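Local coordinates for chloride intracellular channel Clic (Drosophila melanogaster, PDB 2YV7), which probably moves from a soluble form into membranes to act as a pH-dependent chloride channel, and may influence the response to ethanol, at residues K37-F42 against I228-L233; K119-L124 against R164-D169. One frame throughout, in Å; residues are numbered along the deposited sequence.

Contact 1: residues K37-F42 against I228-L233; sequences KGACLF and INHYKL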
loop_
_atom_site.group_PDB
_atom_site.type_symbol
_atom_site.label_atom_id
_atom_site.label_comp_id
_atom_site.label_asym_id
_atom_site.label_seq_id
_atom_site.Cartn_x
_atom_site.Cartn_y
_atom_site.Cartn_z
ATOM N N LYS A 37 -10.567 -5.774 5.490
ATOM C CA LYS A 37 -9.298 -5.075 5.705
ATOM C C LYS A 37 -9.540 -3.554 5.698
ATOM O O LYS A 37 -10.387 -3.089 4.944
ATOM C CB LYS A 37 -8.305 -5.456 4.649
ATOM C CG LYS A 37 -8.678 -5.071 3.275
ATOM C CD LYS A 37 -7.687 -5.665 2.275
ATOM C CE LYS A 37 -7.693 -7.189 2.291
ATOM N NZ LYS A 37 -8.921 -7.692 1.617
ATOM N N GLY A 38 -8.779 -2.788 6.484
ATOM C CA GLY A 38 -8.945 -1.322 6.539
ATOM C C GLY A 38 -7.987 -0.647 5.550
ATOM O O GLY A 38 -7.374 -1.306 4.701
ATOM N N ALA A 39 -7.836 0.652 5.698
ATOM C CA ALA A 39 -7.119 1.472 4.686
ATOM C C ALA A 39 -5.740 1.989 5.087
ATOM O O ALA A 39 -5.205 2.914 4.425
ATOM C CB ALA A 39 -8.003 2.698 4.316
ATOM N N CYS A 40 -5.127 1.384 6.109
ATOM C CA CYS A 40 -3.797 1.827 6.613
ATOM C C CYS A 40 -2.774 1.587 5.501
ATOM O O CYS A 40 -2.702 0.476 4.967
ATOM C CB CYS A 40 -3.416 1.028 7.850
ATOM S SG CYS A 40 -1.690 1.283 8.387
ATOM N N LEU A 41 -2.007 2.630 5.137
ATOM C CA LEU A 41 -0.981 2.441 4.097
ATOM C C LEU A 41 0.161 1.481 4.523
ATOM O O LEU A 41 0.755 0.798 3.694
ATOM C CB LEU A 41 -0.361 3.777 3.698
ATOM C CG LEU A 41 -1.330 4.722 2.975
ATOM C CD1 LEU A 41 -0.668 6.074 2.981
ATOM C CD2 LEU A 41 -1.611 4.166 1.529
ATOM N N PHE A 42 0.524 1.542 5.795
ATOM C CA PHE A 42 1.564 0.612 6.320
ATOM C C PHE A 42 1.111 -0.823 6.268
ATOM O O PHE A 42 1.834 -1.675 5.782
ATOM C CB PHE A 42 1.984 1.005 7.718
ATOM C CG PHE A 42 2.711 2.276 7.734
ATOM C CD1 PHE A 42 4.070 2.322 7.409
ATOM C CD2 PHE A 42 1.996 3.466 7.952
ATOM C CE1 PHE A 42 4.752 3.526 7.354
ATOM C CE2 PHE A 42 2.648 4.688 7.883
ATOM C CZ PHE A 42 4.013 4.733 7.607
ATOM N N ILE A 228 -12.275 5.926 1.592
ATOM C CA ILE A 228 -13.066 7.134 1.869
ATOM C C ILE A 228 -13.445 7.337 3.349
ATOM O O ILE A 228 -13.247 8.420 3.905
ATOM C CB ILE A 228 -14.371 7.083 1.014
ATOM C CG1 ILE A 228 -13.959 7.112 -0.456
ATOM C CG2 ILE A 228 -15.338 8.207 1.385
ATOM C CD1 ILE A 228 -15.210 6.955 -1.379
ATOM N N ASN A 229 -13.982 6.295 3.979
ATOM C CA ASN A 229 -14.369 6.374 5.383
ATOM C C ASN A 229 -13.152 6.739 6.253
ATOM O O ASN A 229 -13.252 7.573 7.166
ATOM C CB ASN A 229 -15.017 5.054 5.833
ATOM C CG ASN A 229 -15.606 5.145 7.243
ATOM O OD1 ASN A 229 -15.234 4.402 8.149
ATOM N ND2 ASN A 229 -16.495 6.091 7.431
ATOM N N HIS A 230 -12.000 6.132 5.925
ATOM C CA HIS A 230 -10.731 6.418 6.591
ATOM C C HIS A 230 -10.481 7.908 6.666
ATOM O O HIS A 230 -10.277 8.447 7.764
ATOM C CB HIS A 230 -9.630 5.656 5.850
ATOM C CG HIS A 230 -8.246 5.844 6.386
ATOM N ND1 HIS A 230 -7.669 4.967 7.288
ATOM C CD2 HIS A 230 -7.286 6.747 6.069
ATOM C CE1 HIS A 230 -6.423 5.345 7.528
ATOM N NE2 HIS A 230 -6.164 6.420 6.796
ATOM N N TYR A 231 -10.536 8.614 5.524
ATOM C CA TYR A 231 -10.432 10.073 5.537
ATOM C C TYR A 231 -11.608 10.833 6.136
ATOM O O TYR A 231 -11.426 11.917 6.654
ATOM C CB TYR A 231 -10.050 10.614 4.139
ATOM C CG TYR A 231 -8.719 10.055 3.746
ATOM C CD1 TYR A 231 -7.526 10.585 4.261
ATOM C CD2 TYR A 231 -8.650 8.958 2.903
ATOM C CE1 TYR A 231 -6.258 9.994 3.954
ATOM C CE2 TYR A 231 -7.422 8.381 2.578
ATOM C CZ TYR A 231 -6.247 8.911 3.076
ATOM O OH TYR A 231 -5.079 8.329 2.752
ATOM N N LYS A 232 -12.817 10.301 6.052
ATOM C CA LYS A 232 -13.960 10.976 6.639
ATOM C C LYS A 232 -13.760 11.066 8.155
ATOM O O LYS A 232 -13.922 12.118 8.749
ATOM C CB LYS A 232 -15.245 10.203 6.368
ATOM C CG LYS A 232 -15.873 10.483 5.046
ATOM C CD LYS A 232 -17.294 9.938 5.021
ATOM C CE LYS A 232 -17.868 10.031 3.636
ATOM N NZ LYS A 232 -18.505 11.367 3.368
ATOM N N LEU A 233 -13.362 9.959 8.776
ATOM C CA LEU A 233 -13.136 9.948 10.215
ATOM C C LEU A 233 -12.019 10.908 10.581
ATOM O O LEU A 233 -12.099 11.609 11.590
ATOM C CB LEU A 233 -12.767 8.561 10.696
ATOM C CG LEU A 233 -13.573 7.359 10.228
ATOM C CD1 LEU A 233 -13.101 6.160 11.011
ATOM C CD2 LEU A 233 -15.041 7.582 10.459
HETATM O O HOH W 1 -9.181 2.125 7.653
#
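Ala-39 and His-230 supply most of this small interface, which buries 134 Å² in all, and its close-packed part is the methyl of Ala-39 laid against the root of the histidine. Ala-39 CB lies 3.7 Å from His-230 CB and 3.8 Å from His-230 ND1, so one methyl spans the junction between side-chain stem and ring. With CG anti to the backbone N (chi1 179°), the imidazole extends from helix 224-235 alongside the 37-42 backbone. There Ala-39 O sits over one ring face, 4.1 Å above the plane of His-230 and displaced toward its rim; the same carbonyl accepts a hydrogen bond from His-184 NE2 of helix 173-193.

The 37-42 segment belongs to the thioredoxin-like half of a GST fold. Cys-40 occupies the N-cap of helix 41-55, the place where glutaredoxins carry their reactive cysteine, and its SG caps a backbone N just beyond Phe-42. Its side chain is about 8 Å from the bound calcium ion held by His-83, Pro-85, Leu-95 and Asn-97.

Toward Cys-40 the fit slackens: Cys-40 N comes no nearer than 4.4 Å to His-230 CE1, and the cysteine CB is directed away from the helix. Polar linkage is left to a water, which accepts a hydrogen bond from Ala-39 N at 2.8 Å and makes a longer one, 3.2 Å, with His-230 ND1. Elsewhere on the imidazole, CD2 of His-230 stands 3.7 Å above the centre of the Tyr-231 ring, whose hydroxyl is hydrogen-bonded to Tyr-129. An alanine in place of His-230 would strip away the imidazole, so that the water would probably lose its link to helix 224-235 and that face of Tyr-231 its cover.

Contact 2: residues K119-L124 against R164-D169; sequences KEVATL and RFLTGD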
loop_
_atom_site.group_PDB
_atom_site.type_symbol
_atom_site.label_atom_id
_atom_site.label_comp_id
_atom_site.label_asym_id
_atom_site.label_seq_id
_atom_site.Cartn_x
_atom_site.Cartn_y
_atom_site.Cartn_z
ATOM N N LYS A 119 18.725 4.567 -4.074
ATOM C CA LYS A 119 18.504 5.835 -3.384
ATOM C C LYS A 119 17.728 6.819 -4.248
ATOM O O LYS A 119 16.983 7.650 -3.730
ATOM C CB LYS A 119 19.842 6.468 -2.953
ATOM C CG LYS A 119 20.570 5.690 -1.876
ATOM C CD LYS A 119 21.464 6.605 -1.044
ATOM C CE LYS A 119 22.115 5.877 0.166
ATOM N NZ LYS A 119 21.121 5.226 1.096
ATOM N N GLU A 120 17.917 6.716 -5.560
ATOM C CA GLU A 120 17.218 7.516 -6.538
ATOM C C GLU A 120 15.685 7.360 -6.389
ATOM O O GLU A 120 14.912 8.374 -6.292
ATOM C CB GLU A 120 17.714 7.110 -7.929
ATOM C CG GLU A 120 17.250 7.960 -9.093
ATOM C CD GLU A 120 18.208 7.873 -10.297
ATOM O OE1 GLU A 120 19.342 8.408 -10.181
ATOM O OE2 GLU A 120 17.814 7.300 -11.352
ATOM N N VAL A 121 15.278 6.098 -6.334
ATOM C CA VAL A 121 13.882 5.769 -6.164
ATOM C C VAL A 121 13.377 6.175 -4.769
ATOM O O VAL A 121 12.284 6.729 -4.664
ATOM C CB VAL A 121 13.558 4.314 -6.525
ATOM C CG1 VAL A 121 12.071 4.042 -6.223
ATOM C CG2 VAL A 121 13.857 4.049 -8.012
ATOM N N ALA A 122 14.129 5.894 -3.711
ATOM C CA ALA A 122 13.714 6.353 -2.363
ATOM C C ALA A 122 13.430 7.835 -2.388
ATOM O O ALA A 122 12.400 8.290 -1.909
ATOM C CB ALA A 122 14.776 6.096 -1.366
ATOM N N THR A 123 14.336 8.605 -2.977
ATOM C CA THR A 123 14.175 10.064 -2.910
ATOM C C THR A 123 12.989 10.484 -3.784
ATOM O O THR A 123 12.235 11.426 -3.465
ATOM C CB THR A 123 15.424 10.739 -3.478
ATOM O OG1 THR A 123 16.549 10.473 -2.624
ATOM C CG2 THR A 123 15.175 12.275 -3.526
ATOM N N LEU A 124 12.853 9.794 -4.917
ATOM C CA LEU A 124 11.757 10.033 -5.859
ATOM C C LEU A 124 10.384 10.005 -5.184
ATOM O O LEU A 124 9.531 10.818 -5.471
ATOM C CB LEU A 124 11.793 9.040 -7.021
ATOM C CG LEU A 124 10.657 9.083 -8.060
ATOM C CD1 LEU A 124 10.912 10.299 -8.945
ATOM C CD2 LEU A 124 10.717 7.789 -8.883
ATOM N N ARG A 164 8.707 -2.274 -16.102
ATOM C CA ARG A 164 7.328 -2.487 -15.703
ATOM C C ARG A 164 7.163 -1.808 -14.347
ATOM O O ARG A 164 6.155 -1.171 -14.140
ATOM C CB ARG A 164 6.937 -3.960 -15.564
ATOM C CG ARG A 164 5.467 -4.176 -15.249
ATOM C CD ARG A 164 5.101 -5.612 -15.192
ATOM N NE ARG A 164 4.748 -6.034 -16.523
ATOM C CZ ARG A 164 3.577 -6.549 -16.867
ATOM N NH1 ARG A 164 2.613 -6.746 -15.967
ATOM N NH2 ARG A 164 3.395 -6.900 -18.131
ATOM N N PHE A 165 8.166 -1.937 -13.484
ATOM C CA PHE A 165 8.039 -1.362 -12.121
ATOM C C PHE A 165 9.122 -0.324 -11.815
ATOM O O PHE A 165 9.894 0.046 -12.694
ATOM C CB PHE A 165 8.047 -2.533 -11.131
ATOM C CG PHE A 165 6.932 -3.505 -11.364
ATOM C CD1 PHE A 165 5.604 -3.142 -11.149
ATOM C CD2 PHE A 165 7.223 -4.813 -11.822
ATOM C CE1 PHE A 165 4.566 -4.058 -11.344
ATOM C CE2 PHE A 165 6.176 -5.743 -12.001
ATOM C CZ PHE A 165 4.867 -5.356 -11.767
ATOM N N LEU A 166 9.183 0.192 -10.588
ATOM C CA LEU A 166 10.050 1.351 -10.362
ATOM C C LEU A 166 11.554 1.057 -10.606
ATOM O O LEU A 166 12.296 1.942 -10.989
ATOM C CB LEU A 166 9.950 1.880 -8.935
ATOM C CG LEU A 166 8.684 2.661 -8.638
ATOM C CD1 LEU A 166 8.411 2.738 -7.151
ATOM C CD2 LEU A 166 8.816 4.118 -9.219
ATOM N N THR A 167 12.025 -0.126 -10.268
ATOM C CA THR A 167 13.470 -0.373 -10.343
ATOM C C THR A 167 13.812 -1.456 -11.368
ATOM O O THR A 167 14.975 -1.867 -11.456
ATOM C CB THR A 167 14.067 -0.813 -8.989
ATOM O OG1 THR A 167 13.491 -2.079 -8.680
ATOM C CG2 THR A 167 13.725 0.191 -7.845
ATOM N N GLY A 168 12.820 -1.903 -12.127
ATOM C CA GLY A 168 12.984 -2.992 -13.124
ATOM C C GLY A 168 11.700 -3.724 -13.444
ATOM O O GLY A 168 10.611 -3.199 -13.181
ATOM N N ASP A 169 11.788 -4.950 -13.988
ATOM C CA ASP A 169 10.566 -5.650 -14.334
ATOM C C ASP A 169 9.961 -6.499 -13.219
ATOM O O ASP A 169 8.933 -7.101 -13.435
ATOM C CB ASP A 169 10.693 -6.415 -15.648
ATOM C CG ASP A 169 11.114 -5.507 -16.830
ATOM O OD1 ASP A 169 10.584 -4.358 -16.956
ATOM O OD2 ASP A 169 11.982 -5.948 -17.654
#
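Next to Leu-166, which meets Val-121 and Leu-124 across the contact, the Phe-165 ring is the flat group within the 164-169 loop. Over the centre of one face lies Arg-164 CG, 3.6 Å above the plane of the Phe-165 ring, while the backbone C of Asp-169 sits at the edge, in plane. The loop leads into helix 173-193 of the all-helical C-terminal domain of the GST fold, and Leu-166 N is hydrogen-bonded to Asp-175 OD1 within that helix.

Two bonds draw the ends of the loop together. Phe-165 N donates to Gly-168 O at 2.8 Å, and Arg-164 N donates to Asp-169 OD1 at 2.9 Å with an N-H...O angle of 157°, approaching OD1 almost head-on, in line with its C-O bond. Leu-166 and Thr-167 lie between these bridged ends and meet helix 119-125.

Between the two segments the contact is apolar. Val-121 divides its two methyls: CG1 meets Leu-166 CD1 at 4.0 Å, the two side chains crossing obliquely, whereas CG2 reaches the next residue. The other leucine branch takes a second partner, since Leu-166 CD2 lies 4.1 Å from Leu-124 CD2. Leu-166 is thus forked between positions 121 and 124, about one helical turn apart. His-157 of helix 141-161 touches Val-121, Leu-124 and Leu-166, and Phe-174 also packs on Val-121. These separations indicate ordinary van der Waals packing.

In Thr-167 a chi1 of 65° sets OG1 between the backbone N and C, which sends the methyl opposite the carbonyl carbon; there it meets the valine, the two side chains crossing at about a right angle, with Thr-167 CG2 3.9 Å from Val-121 CG2.

Overall arrangement
The segments follow the chain in the order 37-42, 119-124, 164-169, 228-233, so contact 2 falls wholly between the two halves of contact 1. Their centres are 26 Å apart on opposite sides of the chain's centre, and their nearest atoms stay about 13 Å apart. Helix 173-193 is a common neighbour: His-184 and Pro-180 touch Leu-41, while Phe-174, near its start, touches Val-121. Contact 1 joins the thioredoxin-like N-terminal domain to the helical domain; contact 2 is internal to the latter. If the N-terminal domain rearranges for membrane insertion, as is thought for this family, contact 1 would probably be given up, whereas contact 2 could persist.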